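Local coordinates for Ras-associated and pleckstrin homology domains-containing protein 1 (Homo sapiens, PDB 4GN1) that mediates localized membrane signals, binds RAC1 through its Ras-associating and PH domains, and targets EVL and VASP to the leading edge, at residues V118-C123 with Q243-Y248; V183-G188 with N233-A238. All coordinates share one frame; numbering follows the deposited sequence.

Contact 2 packs strand 184-188 against helix 225-240 inside the PH domain, close to the middle of the chain. Contact 1 joins helix 113-124 to helix 242-251, which follows the PH helix. The centres lie about 17 Å apart, and along the chain contact 2 is nested within the loop closed by contact 1. The two touch directly: Leu-244 CD1 of contact 1 packs 3.7 Å from Arg-236 C of contact 2. Glu-63 joins them as well, since it forms a salt bridge with Arg-236 and touches Leu-244. A malonate ion, probably from the crystallisation liquor, binds Asn-184 and Tyr-186 of contact 2.

Contact 1 of 2, residues V118-C123 with Q243-Y248; sequences VLLEEC and QLYMNY
Tyr-245 lays its ring obliquely against Leu-120, its CE1 lying 4.0 Å from Leu-120 CB and 4.1 Å from Leu-120 CD1. The tyrosine CG stands anti to the backbone N (chi1 -171°), which carries the ring out from helix 242-251 to helix 113-124. Leu-120 answers with its CB and one methyl branch, so the nearest approaches gather at one ring carbon, CE1. Beyond the ring, the tyrosine OH comes 4.2 Å from Glu-121 CG. That is the aliphatic part of the glutamate; its carboxylate plane is turned 76° from the ring. Between residues 118-123 and 243-248 the nearest CA atoms, those of Leu-120 and Tyr-245, are 7.9 Å apart, and the interface is small, 153 Å² counting both sides. The two helices thus meet through side chains, a tyrosine set against a leucine and the aliphatic part of a glutamate. Phe-95 of the short helix 93-96 touches both Leu-120 and Tyr-245 and stacks on Tyr-248, while Pro-98 and Cys-125 add loop contacts to Leu-120 and Tyr-245. Helix 113-124, helix 93-96 and the C-terminal helix 242-251 therefore meet around one small hydrophobic cluster, some 17 Å from the centre of the chain.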
loop_
_atom_site.group_PDB
_atom_site.type_symbol
_atom_site.label_atom_id
_atom_site.label_comp_id
_atom_site.label_asym_id
_atom_site.label_seq_id
_atom_site.Cartn_x
_atom_site.Cartn_y
_atom_site.Cartn_z
ATOM N N VAL A 118 -5.145 -16.898 -15.838
ATOM C CA VAL A 118 -5.885 -16.231 -16.895
ATOM C C VAL A 118 -6.386 -14.862 -16.421
ATOM O O VAL A 118 -6.239 -13.854 -17.117
ATOM C CB VAL A 118 -7.067 -17.096 -17.427
ATOM C CG1 VAL A 118 -8.022 -16.270 -18.282
ATOM C CG2 VAL A 118 -6.556 -18.298 -18.208
ATOM N N LEU A 119 -6.971 -14.830 -15.232
ATOM C CA LEU A 119 -7.562 -13.611 -14.714
ATOM C C LEU A 119 -6.544 -12.462 -14.532
ATOM O O LEU A 119 -6.883 -11.292 -14.737
ATOM C CB LEU A 119 -8.282 -13.926 -13.405
ATOM C CG LEU A 119 -9.017 -12.819 -12.649
ATOM C CD1 LEU A 119 -10.196 -12.319 -13.488
ATOM C CD2 LEU A 119 -9.478 -13.333 -11.292
ATOM N N LEU A 120 -5.305 -12.790 -14.150
ATOM C CA LEU A 120 -4.275 -11.756 -13.954
ATOM C C LEU A 120 -3.751 -11.305 -15.304
ATOM O O LEU A 120 -3.468 -10.123 -15.504
ATOM C CB LEU A 120 -3.114 -12.241 -13.065
ATOM C CG LEU A 120 -3.471 -12.790 -11.680
ATOM C CD1 LEU A 120 -2.359 -13.660 -11.138
ATOM C CD2 LEU A 120 -3.831 -11.666 -10.723
ATOM N N GLU A 121 -3.622 -12.247 -16.231
ATOM C CA GLU A 121 -3.262 -11.898 -17.599
ATOM C C GLU A 121 -4.252 -10.893 -18.179
ATOM O O GLU A 121 -3.838 -9.839 -18.657
ATOM C CB GLU A 121 -3.147 -13.140 -18.465
ATOM C CG GLU A 121 -1.793 -13.790 -18.313
ATOM C CD GLU A 121 -1.790 -15.240 -18.710
ATOM O OE1 GLU A 121 -2.766 -15.682 -19.344
ATOM O OE2 GLU A 121 -0.809 -15.941 -18.383
ATOM N N GLU A 122 -5.544 -11.204 -18.099
ATOM C CA GLU A 122 -6.596 -10.307 -18.573
ATOM C C GLU A 122 -6.524 -8.897 -17.969
ATOM O O GLU A 122 -6.755 -7.914 -18.668
ATOM C CB GLU A 122 -7.994 -10.910 -18.325
ATOM C CG GLU A 122 -8.349 -12.124 -19.189
ATOM C CD GLU A 122 -9.769 -12.660 -18.958
ATOM O OE1 GLU A 122 -10.371 -12.371 -17.898
ATOM O OE2 GLU A 122 -10.288 -13.391 -19.841
ATOM N N CYS A 123 -6.200 -8.788 -16.683
ATOM C CA CYS A 123 -6.206 -7.502 -15.970
ATOM C C CYS A 123 -4.930 -6.706 -16.201
ATOM O O CYS A 123 -4.961 -5.490 -16.388
ATOM C CB CYS A 123 -6.422 -7.730 -14.465
ATOM S SG CYS A 123 -5.748 -6.488 -13.309
ATOM N N GLN A 243 3.478 -3.376 -13.507
ATOM C CA GLN A 243 4.682 -3.489 -12.703
ATOM C C GLN A 243 4.476 -4.330 -11.423
ATOM O O GLN A 243 5.382 -5.077 -11.031
ATOM C CB GLN A 243 5.205 -2.086 -12.383
ATOM C CG GLN A 243 6.460 -2.041 -11.517
ATOM C CD GLN A 243 7.683 -2.608 -12.211
ATOM O OE1 GLN A 243 8.053 -3.745 -11.976
ATOM N NE2 GLN A 243 8.300 -1.825 -13.063
ATOM N N LEU A 244 3.298 -4.223 -10.779
ATOM C CA LEU A 244 2.966 -5.113 -9.647
ATOM C C LEU A 244 3.082 -6.562 -10.059
ATOM O O LEU A 244 3.756 -7.345 -9.374
ATOM C CB LEU A 244 1.568 -4.881 -9.072
ATOM C CG LEU A 244 1.295 -3.667 -8.185
ATOM C CD1 LEU A 244 -0.133 -3.716 -7.639
ATOM C CD2 LEU A 244 2.324 -3.537 -7.058
ATOM N N TYR A 245 2.460 -6.895 -11.195
ATOM C CA TYR A 245 2.499 -8.248 -11.758
ATOM C C TYR A 245 3.895 -8.734 -12.041
ATOM O O TYR A 245 4.233 -9.871 -11.728
ATOM C CB TYR A 245 1.658 -8.355 -13.037
ATOM C CG TYR A 245 1.457 -9.782 -13.569
ATOM C CD1 TYR A 245 1.061 -10.830 -12.722
ATOM C CD2 TYR A 245 1.627 -10.073 -14.930
ATOM C CE1 TYR A 245 0.861 -12.122 -13.209
ATOM C CE2 TYR A 245 1.414 -11.357 -15.428
ATOM C CZ TYR A 245 1.032 -12.377 -14.566
ATOM O OH TYR A 245 0.838 -13.657 -15.059
ATOM N N MET A 246 4.709 -7.873 -12.635
ATOM C CA MET A 246 6.107 -8.198 -12.849
ATOM C C MET A 246 6.851 -8.443 -11.534
ATOM O O MET A 246 7.737 -9.314 -11.478
ATOM C CB MET A 246 6.784 -7.103 -13.655
ATOM C CG MET A 246 6.110 -6.851 -15.003
ATOM S SD MET A 246 6.947 -5.541 -15.915
ATOM C CE MET A 246 8.617 -6.214 -16.041
ATOM N N ASN A 247 6.496 -7.705 -10.481
ATOM C CA ASN A 247 7.130 -7.936 -9.183
ATOM C C ASN A 247 6.818 -9.321 -8.677
ATOM O O ASN A 247 7.710 -10.044 -8.219
ATOM C CB ASN A 247 6.710 -6.900 -8.148
ATOM C CG ASN A 247 7.242 -5.522 -8.464
ATOM O OD1 ASN A 247 8.058 -5.345 -9.368
ATOM N ND2 ASN A 247 6.783 -4.536 -7.720
ATOM N N TYR A 248 5.542 -9.687 -8.786
ATOM C CA TYR A 248 5.057 -10.985 -8.322
ATOM C C TYR A 248 5.737 -12.129 -9.091
ATOM O O TYR A 248 6.314 -13.028 -8.483
ATOM C CB TYR A 248 3.523 -11.030 -8.406
ATOM C CG TYR A 248 2.910 -12.385 -8.112
ATOM C CD1 TYR A 248 2.909 -12.909 -6.827
ATOM C CD2 TYR A 248 2.323 -13.141 -9.134
ATOM C CE1 TYR A 248 2.359 -14.148 -6.560
ATOM C CE2 TYR A 248 1.764 -14.389 -8.879
ATOM C CZ TYR A 248 1.796 -14.883 -7.593
ATOM O OH TYR A 248 1.259 -16.104 -7.331
#

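Contact 2 of 2, residues V183-G188 with N233-A238; sequences VNVYYG and NGIRIA
Val-185 meets Ile-235 and Arg-236 of helix 225-240 with its apolar side chain, and the residues before and after it in strand 184-188 tie that strand into its surroundings. Asn-184 turns its CB away from the helix segment. At Val-185 the CB points toward the helix and lies 4.2 Å from Ile-235 CG2. Val-185 CG1 sits between the backbone N and the carbonyl carbon (chi1 59°) and reaches Arg-236 CG at 4.1 Å, the two side chains crossing at about a right angle. Leu-203 and Leu-205 of strand 202-206 touch both Val-185 and Ile-235 and extend this apolar patch. Tyr-186 and Gly-188 pair through the backbone with Val-204 and Cys-202 of the same strand, while the backbone of Tyr-187 pairs with Glu-59 of strand 58-61. Between these two segments Val-185 alone makes the close contacts, while strand 184-188 joins the PH strands to strand 58-61 of the RA domain. Only the methylene part of Arg-236 serves the valine: the chain bends at chi3 (73°), and its guanidinium NH2 forms a salt bridge with Glu-63, while NH1 makes a weak hydrogen bond of 2.9 Å to Asn-233 OD1. The arginine therefore divides its work, hydrophobic packing along its stem and charge pairing at its end, where Glu-63 probably offsets the positive charge of this buried residue.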
loop_
_atom_site.group_PDB
_atom_site.type_symbol
_atom_site.label_atom_id
_atom_site.label_comp_id
_atom_site.label_asym_id
_atom_site.label_seq_id
_atom_site.Cartn_x
_atom_site.Cartn_y
_atom_site.Cartn_z
ATOM N N VAL A 183 1.241 10.000 -4.808
ATOM C CA VAL A 183 0.942 9.573 -3.447
ATOM C C VAL A 183 1.198 8.073 -3.270
ATOM O O VAL A 183 0.859 7.249 -4.137
ATOM C CB VAL A 183 -0.506 9.915 -2.977
ATOM C CG1 VAL A 183 -0.786 11.414 -3.077
ATOM C CG2 VAL A 183 -1.559 9.097 -3.722
ATOM N N ASN A 184 1.816 7.742 -2.147
ATOM C CA ASN A 184 1.913 6.382 -1.695
ATOM C C ASN A 184 0.722 6.101 -0.788
ATOM O O ASN A 184 0.047 7.028 -0.342
ATOM C CB ASN A 184 3.227 6.186 -0.943
ATOM C CG ASN A 184 4.432 6.304 -1.844
ATOM O OD1 ASN A 184 4.347 6.055 -3.052
ATOM N ND2 ASN A 184 5.571 6.665 -1.267
ATOM N N VAL A 185 0.457 4.830 -0.530
ATOM C CA VAL A 185 -0.640 4.445 0.315
ATOM C C VAL A 185 -0.037 3.689 1.487
ATOM O O VAL A 185 0.917 2.942 1.316
ATOM C CB VAL A 185 -1.761 3.664 -0.461
ATOM C CG1 VAL A 185 -1.263 2.381 -1.123
ATOM C CG2 VAL A 185 -2.912 3.330 0.463
ATOM N N TYR A 186 -0.577 3.919 2.675
ATOM C CA TYR A 186 -0.017 3.369 3.913
ATOM C C TYR A 186 -1.157 2.763 4.697
ATOM O O TYR A 186 -2.322 3.066 4.422
ATOM C CB TYR A 186 0.622 4.486 4.750
ATOM C CG TYR A 186 1.612 5.348 3.981
ATOM C CD1 TYR A 186 1.177 6.213 2.980
ATOM C CD2 TYR A 186 2.990 5.292 4.254
ATOM C CE1 TYR A 186 2.066 6.978 2.271
ATOM C CE2 TYR A 186 3.897 6.060 3.536
ATOM C CZ TYR A 186 3.422 6.907 2.547
ATOM O OH TYR A 186 4.285 7.708 1.812
ATOM N N TYR A 187 -0.823 1.911 5.664
ATOM C CA TYR A 187 -1.747 1.527 6.736
ATOM C C TYR A 187 -1.478 2.372 7.958
ATOM O O TYR A 187 -0.325 2.548 8.351
ATOM C CB TYR A 187 -1.556 0.077 7.138
ATOM C CG TYR A 187 -1.824 -0.929 6.048
ATOM C CD1 TYR A 187 -3.133 -1.247 5.662
ATOM C CD2 TYR A 187 -0.766 -1.595 5.412
ATOM C CE1 TYR A 187 -3.377 -2.186 4.676
ATOM C CE2 TYR A 187 -1.007 -2.544 4.417
ATOM C CZ TYR A 187 -2.311 -2.824 4.054
ATOM O OH TYR A 187 -2.557 -3.751 3.063
ATOM N N GLY A 188 -2.539 2.891 8.567
ATOM C CA GLY A 188 -2.434 3.591 9.845
ATOM C C GLY A 188 -2.440 2.588 10.979
ATOM O O GLY A 188 -3.092 1.545 10.888
ATOM N N ASN A 233 -5.504 -2.699 -2.220
ATOM C CA ASN A 233 -5.059 -3.382 -3.430
ATOM C C ASN A 233 -5.451 -2.633 -4.698
ATOM O O ASN A 233 -4.613 -2.434 -5.619
ATOM C CB ASN A 233 -5.479 -4.848 -3.441
ATOM C CG ASN A 233 -4.607 -5.688 -2.510
ATOM O OD1 ASN A 233 -3.415 -5.854 -2.757
ATOM N ND2 ASN A 233 -5.188 -6.193 -1.421
ATOM N N GLY A 234 -6.698 -2.174 -4.724
ATOM C CA GLY A 234 -7.196 -1.404 -5.853
ATOM C C GLY A 234 -6.289 -0.216 -6.085
ATOM O O GLY A 234 -5.741 -0.051 -7.165
ATOM N N ILE A 235 -6.117 0.605 -5.053
ATOM C CA ILE A 235 -5.236 1.769 -5.144
ATOM C C ILE A 235 -3.859 1.406 -5.679
ATOM O O ILE A 235 -3.321 2.108 -6.541
ATOM C CB ILE A 235 -5.175 2.544 -3.812
ATOM C CG1 ILE A 235 -6.580 3.070 -3.498
ATOM C CG2 ILE A 235 -4.173 3.707 -3.878
ATOM C CD1 ILE A 235 -6.731 3.622 -2.101
ATOM N N ARG A 236 -3.319 0.288 -5.215
ATOM C CA ARG A 236 -2.005 -0.181 -5.656
ATOM C C ARG A 236 -1.965 -0.514 -7.153
ATOM O O ARG A 236 -1.030 -0.108 -7.861
ATOM C CB ARG A 236 -1.545 -1.365 -4.807
ATOM C CG ARG A 236 -1.063 -0.955 -3.416
ATOM C CD ARG A 236 -0.863 -2.149 -2.503
ATOM N NE ARG A 236 0.331 -2.896 -2.880
ATOM C CZ ARG A 236 0.380 -4.202 -3.085
ATOM N NH1 ARG A 236 -0.716 -4.945 -2.945
ATOM N NH2 ARG A 236 1.538 -4.760 -3.425
ATOM N N ILE A 237 -2.986 -1.218 -7.636
ATOM C CA ILE A 237 -3.092 -1.519 -9.071
ATOM C C ILE A 237 -3.080 -0.243 -9.904
ATOM O O ILE A 237 -2.252 -0.080 -10.790
ATOM C CB ILE A 237 -4.343 -2.345 -9.395
ATOM C CG1 ILE A 237 -4.227 -3.697 -8.694
ATOM C CG2 ILE A 237 -4.506 -2.481 -10.911
ATOM C CD1 ILE A 237 -5.487 -4.531 -8.730
ATOM N N ALA A 238 -3.987 0.663 -9.572
ATOM C CA ALA A 238 -4.137 1.937 -10.273
ATOM C C ALA A 238 -2.890 2.831 -10.187
ATOM O O ALA A 238 -2.666 3.659 -11.072
ATOM C CB ALA A 238 -5.338 2.674 -9.710
#